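Local coordinates for protein ectoine dioxygenase (Sphingopyxis alaskensis, PDB 4MHR) that catalyses the iron(II)- and 2-oxoglutarate-dependent hydroxylation of L-ectoine to 5-hydroxyectoine, a compatible solute that protects cells against osmotic stress, at residues A[39-43]-A[44-48]; A[120-123]-A[124-128]; A[218-222]-A[223-227]. All coordinates share one frame; numbering follows the deposited sequence.

All three contacts are local, between residues three to five apart. Two lead from a loop into a helix; one lies along a helix. Interactions 1 and 3 cap the N-termini of helices 43-52 and 222-232, and both are partly buried. A serine and a glutamine close the first cap, an aspartate and a serine the second. Interaction 2 is more buried. It runs through the last turns of helix 117-127, with apolar side chains on the sheet side and a salt bridge on the more exposed side. Interactions 1 and 2 touch: Ala39 and Pro40 pack on Phe125, and Ile41 on Leu126. Interaction 3 lies beside the iron site, about 30 Å from interaction 2 between centres.

Interaction 1: A[39-43]-A[44-48]; sequences APISA and RQAAA
Ser42 and Gln45 form a capping box at the start of helix 43-52, with Ser42 as the N-cap. Each residue binds the backbone N-H of the other. Ser42 OG accepts from Gln45 N at 3.0 Å, and the bond is nearly straight (171°). Ser42 chi1 of 72° sets OG between its own backbone N and carbonyl carbon, where it faces the first turn. In return, Ser42 N donates to Gln45 OE1 at 2.9 Å. This donor lies in the plane of the side-chain amide and uses a lone pair of OE1. Gln45 CG stands beside its backbone N (chi1 -71°), and the extended chain beyond it carries OE1 back to the cap. The helical bonds follow, from Ala46 N to Ser42 O at 3.1 Å and from Ala47 N to Ala43 O. Ile41 stands just before the cap. Its CB is 3.4 Å from Gln45 OE1, and its CD1 reaches Ala46 CB at 4.1 Å. With an alanine in place of Gln45, Ser42 N would probably lose its acceptor and Ile41 CB the amide oxygen packed against it. Outside the cap, Ile41 O accepts from Trp35 NE1. The Ile41 side chain packs on Phe125 and Leu126 of helix 117-127, while Gln45 and Ala48 meet Leu57 and Ile55 of strand 54-57.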
loop_
_atom_site.group_PDB
_atom_site.type_symbol
_atom_site.label_atom_id
_atom_site.label_comp_id
_atom_site.label_asym_id
_atom_site.label_seq_id
_atom_site.Cartn_x
_atom_site.Cartn_y
_atom_site.Cartn_z
ATOM N N ALA A 39 -1.394 18.490 -13.851
ATOM C CA ALA A 39 -1.288 17.365 -12.922
ATOM C C ALA A 39 -2.389 17.409 -11.847
ATOM O O ALA A 39 -2.820 18.476 -11.455
ATOM C CB ALA A 39 0.066 17.341 -12.288
ATOM N N PRO A 40 -2.800 16.243 -11.316
ATOM C CA PRO A 40 -3.784 16.131 -10.255
ATOM C C PRO A 40 -3.281 16.466 -8.866
ATOM O O PRO A 40 -4.066 16.503 -7.951
ATOM C CB PRO A 40 -4.244 14.698 -10.361
ATOM C CG PRO A 40 -3.027 13.957 -10.868
ATOM C CD PRO A 40 -2.338 14.930 -11.780
ATOM N N ILE A 41 -2.002 16.776 -8.696
ATOM C CA ILE A 41 -1.501 17.243 -7.412
ATOM C C ILE A 41 -0.623 18.471 -7.674
ATOM O O ILE A 41 -0.242 18.715 -8.805
ATOM C CB ILE A 41 -0.674 16.160 -6.704
ATOM C CG1 ILE A 41 0.432 15.615 -7.602
ATOM C CG2 ILE A 41 -1.565 14.970 -6.256
ATOM C CD1 ILE A 41 1.282 14.543 -6.902
ATOM N N SER A 42 -0.302 19.220 -6.630
ATOM C CA SER A 42 0.424 20.438 -6.795
ATOM C C SER A 42 1.900 20.119 -7.014
ATOM O O SER A 42 2.335 18.990 -6.820
ATOM C CB SER A 42 0.251 21.275 -5.517
ATOM O OG SER A 42 1.008 20.652 -4.495
ATOM N N ALA A 43 2.704 21.129 -7.366
ATOM C CA ALA A 43 4.101 20.869 -7.680
ATOM C C ALA A 43 4.806 20.490 -6.372
ATOM O O ALA A 43 5.609 19.544 -6.305
ATOM C CB ALA A 43 4.737 22.079 -8.342
ATOM N N ARG A 44 4.369 21.096 -5.296
ATOM C CA ARG A 44 4.909 20.708 -3.999
ATOM C C ARG A 44 4.541 19.300 -3.521
ATOM O O ARG A 44 5.373 18.644 -2.909
ATOM C CB ARG A 44 4.570 21.732 -2.931
ATOM C CG ARG A 44 5.537 22.943 -3.001
ATOM C CD ARG A 44 4.950 24.189 -2.309
ATOM N NE ARG A 44 4.368 23.893 -0.976
ATOM C CZ ARG A 44 3.302 24.493 -0.410
ATOM N NH1 ARG A 44 2.616 25.454 -1.029
ATOM N NH2 ARG A 44 2.912 24.114 0.809
ATOM N N GLN A 45 3.287 18.904 -3.677
ATOM C CA GLN A 45 2.918 17.545 -3.385
ATOM C C GLN A 45 3.772 16.556 -4.139
ATOM O O GLN A 45 4.124 15.532 -3.593
ATOM C CB GLN A 45 1.417 17.298 -3.609
ATOM C CG GLN A 45 0.506 17.964 -2.569
ATOM C CD GLN A 45 -0.974 17.856 -2.987
ATOM O OE1 GLN A 45 -1.318 18.183 -4.086
ATOM N NE2 GLN A 45 -1.798 17.286 -2.133
ATOM N N ALA A 46 4.023 16.808 -5.425
ATOM C CA ALA A 46 4.764 15.897 -6.287
ATOM C C ALA A 46 6.234 15.813 -5.720
ATOM O O ALA A 46 6.806 14.701 -5.585
ATOM C CB ALA A 46 4.790 16.420 -7.729
ATOM N N ALA A 47 6.806 16.978 -5.356
ATOM C CA ALA A 47 8.180 17.054 -4.759
ATOM C C ALA A 47 8.273 16.375 -3.420
ATOM O O ALA A 47 9.238 15.667 -3.168
ATOM C CB ALA A 47 8.688 18.485 -4.675
ATOM N N ALA A 48 7.266 16.550 -2.581
ATOM C CA ALA A 48 7.176 15.831 -1.316
ATOM C C ALA A 48 7.137 14.284 -1.493
ATOM O O ALA A 48 7.808 13.551 -0.736
ATOM C CB ALA A 48 5.978 16.289 -0.529
#

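Interaction 2: A[120-123]-A[124-128]; sequences ADVA and RFLLG
Asp121 and Arg124 are joined by a salt bridge one helical turn apart. Arg124 NH1 donates to Asp121 OD1 at 2.9 Å, but the bond is bent (131°). NH1 meets the oxygen from above the carboxylate plane, and the carboxylate and guanidinium planes are 59° apart. The two side chains lie side by side and point the same way. A bend at chi3 (70°) turns the arginine chain back toward the aspartate. On the way, Arg124 CG passes 3.2 Å from Ala120 O, which also accepts from Arg124 N. On another face of the helix, Val122 CG1 touches Leu126 CD1 at 4.0 Å. Leu126 N donates to Val122 O at 2.9 Å. Leu127 CB rests 3.2 Å from Ala123 O, the acceptor of its own backbone N-H.

Both charged groups have second partners that help to fix them. Asp121 OD2 pairs with Arg305 and Arg124 NH2 with Glu130. Val122, Ala123, Leu126 and Leu127 face the main sheet: Val122 and Leu126 on Leu246, Ala123 on Met172, and Leu126 and Leu127 on Leu170. Phe125 packs on Ala46 of helix 43-52. Leu127 O accepts from Arg168. Gly128 has positive phi, which favours glycine, and belongs to a Schellman motif with bonds back into the last turn. This is the last part of a helix packed between the main sheet of the cupin fold and helix 43-52, with a salt bridge on its more exposed side.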
loop_
_atom_site.group_PDB
_atom_site.type_symbol
_atom_site.label_atom_id
_atom_site.label_comp_id
_atom_site.label_asym_id
_atom_site.label_seq_id
_atom_site.Cartn_x
_atom_site.Cartn_y
_atom_site.Cartn_z
ATOM N N ALA A 120 -7.181 7.151 -8.764
ATOM C CA ALA A 120 -6.509 6.581 -9.938
ATOM C C ALA A 120 -5.725 7.583 -10.821
ATOM O O ALA A 120 -4.717 7.169 -11.412
ATOM C CB ALA A 120 -7.468 5.761 -10.804
ATOM N N ASP A 121 -6.213 8.822 -10.995
ATOM C CA ASP A 121 -5.466 9.856 -11.723
ATOM C C ASP A 121 -4.194 10.294 -11.002
ATOM O O ASP A 121 -3.215 10.646 -11.647
ATOM C CB ASP A 121 -6.289 11.115 -12.026
ATOM C CG ASP A 121 -7.244 10.884 -13.215
ATOM O OD1 ASP A 121 -7.080 9.874 -13.841
ATOM O OD2 ASP A 121 -8.146 11.663 -13.451
ATOM N N VAL A 122 -4.202 10.199 -9.701
ATOM C CA VAL A 122 -2.964 10.489 -8.932
ATOM C C VAL A 122 -1.974 9.369 -9.162
ATOM O O VAL A 122 -0.772 9.611 -9.434
ATOM C CB VAL A 122 -3.286 10.712 -7.447
ATOM C CG1 VAL A 122 -2.055 10.850 -6.630
ATOM C CG2 VAL A 122 -4.118 11.985 -7.188
ATOM N N ALA A 123 -2.480 8.127 -9.163
ATOM C CA ALA A 123 -1.627 7.013 -9.528
ATOM C C ALA A 123 -1.043 7.132 -10.943
ATOM O O ALA A 123 0.152 6.802 -11.173
ATOM C CB ALA A 123 -2.339 5.676 -9.432
ATOM N N ARG A 124 -1.908 7.416 -11.895
ATOM C CA ARG A 124 -1.471 7.490 -13.291
ATOM C C ARG A 124 -0.416 8.610 -13.433
ATOM O O ARG A 124 0.486 8.491 -14.177
ATOM C CB ARG A 124 -2.672 7.780 -14.224
ATOM C CG ARG A 124 -3.596 6.567 -14.314
ATOM C CD ARG A 124 -4.998 6.946 -14.818
ATOM N NE ARG A 124 -4.848 7.290 -16.203
ATOM C CZ ARG A 124 -4.856 8.519 -16.690
ATOM N NH1 ARG A 124 -5.125 9.574 -15.931
ATOM N NH2 ARG A 124 -4.591 8.676 -17.969
ATOM N N PHE A 125 -0.603 9.733 -12.747
ATOM C CA PHE A 125 0.442 10.799 -12.750
ATOM C C PHE A 125 1.781 10.290 -12.136
ATOM O O PHE A 125 2.883 10.365 -12.735
ATOM C CB PHE A 125 -0.044 12.027 -11.964
ATOM C CG PHE A 125 1.032 13.045 -11.819
ATOM C CD1 PHE A 125 1.421 13.767 -12.904
ATOM C CD2 PHE A 125 1.717 13.213 -10.612
ATOM C CE1 PHE A 125 2.524 14.650 -12.801
ATOM C CE2 PHE A 125 2.737 14.112 -10.492
ATOM C CZ PHE A 125 3.155 14.801 -11.601
ATOM N N LEU A 126 1.708 9.824 -10.911
ATOM C CA LEU A 126 2.911 9.447 -10.156
ATOM C C LEU A 126 3.672 8.301 -10.825
ATOM O O LEU A 126 4.936 8.271 -10.775
ATOM C CB LEU A 126 2.599 9.059 -8.706
ATOM C CG LEU A 126 2.133 10.228 -7.861
ATOM C CD1 LEU A 126 1.732 9.724 -6.481
ATOM C CD2 LEU A 126 3.225 11.271 -7.704
ATOM N N LEU A 127 2.926 7.408 -11.460
ATOM C CA LEU A 127 3.509 6.257 -12.169
ATOM C C LEU A 127 3.776 6.467 -13.697
ATOM O O LEU A 127 4.458 5.655 -14.358
ATOM C CB LEU A 127 2.703 5.015 -11.886
ATOM C CG LEU A 127 2.497 4.656 -10.427
ATOM C CD1 LEU A 127 1.658 3.396 -10.226
ATOM C CD2 LEU A 127 3.864 4.504 -9.797
ATOM N N GLY A 128 3.371 7.609 -14.199
ATOM C CA GLY A 128 3.583 8.038 -15.582
ATOM C C GLY A 128 3.059 7.041 -16.566
ATOM O O GLY A 128 3.756 6.688 -17.438
#

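Interaction 3: A[218-222]-A[223-227]; sequences GVPDE and ESLAE
Asp221 holds Ser224 by two hydrogen bonds at the start of helix 222-232. Asp221 is the N-cap and uses both carboxylate oxygens. OD1 accepts from Ser224 N at 3.0 Å, with the donor above the carboxylate plane (44° out of it). OD2 takes the hydroxyl of Ser224. The modelled distance of 2.4 Å from Asp221 OD2 to Ser224 OG is very short, and its exact value is doubtful. Asp221 CG sits between the backbone N and the carbonyl carbon of its own residue (chi1 80°), which turns the carboxylate over the first turn of the helix. One residue therefore engages both the backbone and the side chain of Ser224. The main chain continues the pattern. Leu225 N donates to Asp221 O at 3.0 Å, and Ala226 N donates to Glu222 O at 2.9 Å.

Like charges also meet here. Glu223 bends at chi2 and brings OE1 to 3.1 Å from Asp221 OD1. Two acceptors this close would probably disfavour each other if both were ionised. The N-terminal end of the helix is likely to offset part of this.

The apolar part pairs Pro220 with Leu225. Pro220 CB and CG both lie 4.1 Å from Leu225 CD2. Both side chains continue onto Met252, and Leu225 also packs on Tyr150 and Trp151. Pro220 further touches Leu197, as do Asp221 and Ser224.

The arrangement is an aspartate N-cap with a hydrophobic staple between Pro220 and Leu225. It borders the iron site: the side chain of Pro220 is about 5 Å from that of His152, one of the iron-binding residues of the facial triad of two histidines and one carboxylate.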
loop_
_atom_site.group_PDB
_atom_site.type_symbol
_atom_site.label_atom_id
_atom_site.label_comp_id
_atom_site.label_asym_id
_atom_site.label_seq_id
_atom_site.Cartn_x
_atom_site.Cartn_y
_atom_site.Cartn_z
ATOM N N GLY A 218 13.558 -12.840 4.014
ATOM C CA GLY A 218 12.949 -11.566 3.561
ATOM C C GLY A 218 12.564 -10.567 4.656
ATOM O O GLY A 218 11.609 -9.847 4.515
ATOM N N VAL A 219 13.331 -10.528 5.735
ATOM C CA VAL A 219 13.128 -9.561 6.823
ATOM C C VAL A 219 14.340 -8.664 6.872
ATOM O O VAL A 219 15.422 -9.127 7.151
ATOM C CB VAL A 219 12.963 -10.236 8.230
ATOM C CG1 VAL A 219 12.839 -9.209 9.330
ATOM C CG2 VAL A 219 11.736 -11.108 8.252
ATOM N N PRO A 220 14.157 -7.351 6.682
ATOM C CA PRO A 220 15.316 -6.462 6.793
ATOM C C PRO A 220 16.001 -6.537 8.144
ATOM O O PRO A 220 15.335 -6.756 9.187
ATOM C CB PRO A 220 14.708 -5.040 6.625
ATOM C CG PRO A 220 13.274 -5.184 6.921
ATOM C CD PRO A 220 12.900 -6.646 6.960
ATOM N N ASP A 221 17.303 -6.289 8.130
ATOM C CA ASP A 221 18.145 -6.491 9.283
ATOM C C ASP A 221 18.223 -5.264 10.228
ATOM O O ASP A 221 18.171 -4.090 9.814
ATOM C CB ASP A 221 19.553 -6.937 8.816
ATOM C CG ASP A 221 20.385 -5.810 8.352
ATOM O OD1 ASP A 221 21.073 -5.216 9.209
ATOM O OD2 ASP A 221 20.318 -5.459 7.145
ATOM N N GLU A 222 18.417 -5.549 11.507
ATOM C CA GLU A 222 18.390 -4.515 12.529
ATOM C C GLU A 222 19.323 -3.382 12.323
ATOM O O GLU A 222 19.012 -2.220 12.563
ATOM C CB GLU A 222 18.687 -5.102 13.941
ATOM C CG GLU A 222 17.558 -5.955 14.471
ATOM C CD GLU A 222 17.807 -6.404 15.910
ATOM O OE1 GLU A 222 18.795 -5.974 16.526
ATOM O OE2 GLU A 222 16.998 -7.162 16.419
ATOM N N GLU A 223 20.525 -3.687 11.928
ATOM C CA GLU A 223 21.537 -2.618 11.802
ATOM C C GLU A 223 21.194 -1.669 10.654
ATOM O O GLU A 223 21.394 -0.436 10.717
ATOM C CB GLU A 223 22.908 -3.268 11.522
ATOM C CG GLU A 223 23.166 -4.524 12.376
ATOM C CD GLU A 223 22.762 -5.885 11.729
ATOM O OE1 GLU A 223 21.652 -6.412 12.045
ATOM O OE2 GLU A 223 23.575 -6.461 10.939
ATOM N N SER A 224 20.745 -2.240 9.546
ATOM C CA SER A 224 20.400 -1.338 8.434
ATOM C C SER A 224 19.138 -0.527 8.792
ATOM O O SER A 224 19.114 0.643 8.497
ATOM C CB SER A 224 20.178 -2.081 7.113
ATOM O OG SER A 224 21.016 -3.208 6.925
ATOM N N LEU A 225 18.136 -1.121 9.456
ATOM C CA LEU A 225 16.973 -0.345 9.941
ATOM C C LEU A 225 17.369 0.774 10.914
ATOM O O LEU A 225 16.895 1.896 10.739
ATOM C CB LEU A 225 15.914 -1.227 10.548
ATOM C CG LEU A 225 15.222 -2.217 9.627
ATOM C CD1 LEU A 225 14.551 -3.268 10.492
ATOM C CD2 LEU A 225 14.185 -1.555 8.694
ATOM N N ALA A 226 18.296 0.502 11.864
ATOM C CA ALA A 226 18.798 1.543 12.746
ATOM C C ALA A 226 19.485 2.612 11.963
ATOM O O ALA A 226 19.315 3.767 12.245
ATOM C CB ALA A 226 19.747 0.992 13.883
ATOM N N GLU A 227 20.261 2.239 10.946
ATOM C CA GLU A 227 20.916 3.246 10.144
ATOM C C GLU A 227 19.889 4.115 9.357
ATOM O O GLU A 227 20.000 5.322 9.339
ATOM C CB GLU A 227 21.931 2.565 9.222
ATOM C CG GLU A 227 22.675 3.508 8.287
ATOM C CD GLU A 227 23.425 4.636 8.997
ATOM O OE1 GLU A 227 23.992 4.404 10.094
ATOM O OE2 GLU A 227 23.461 5.765 8.436
#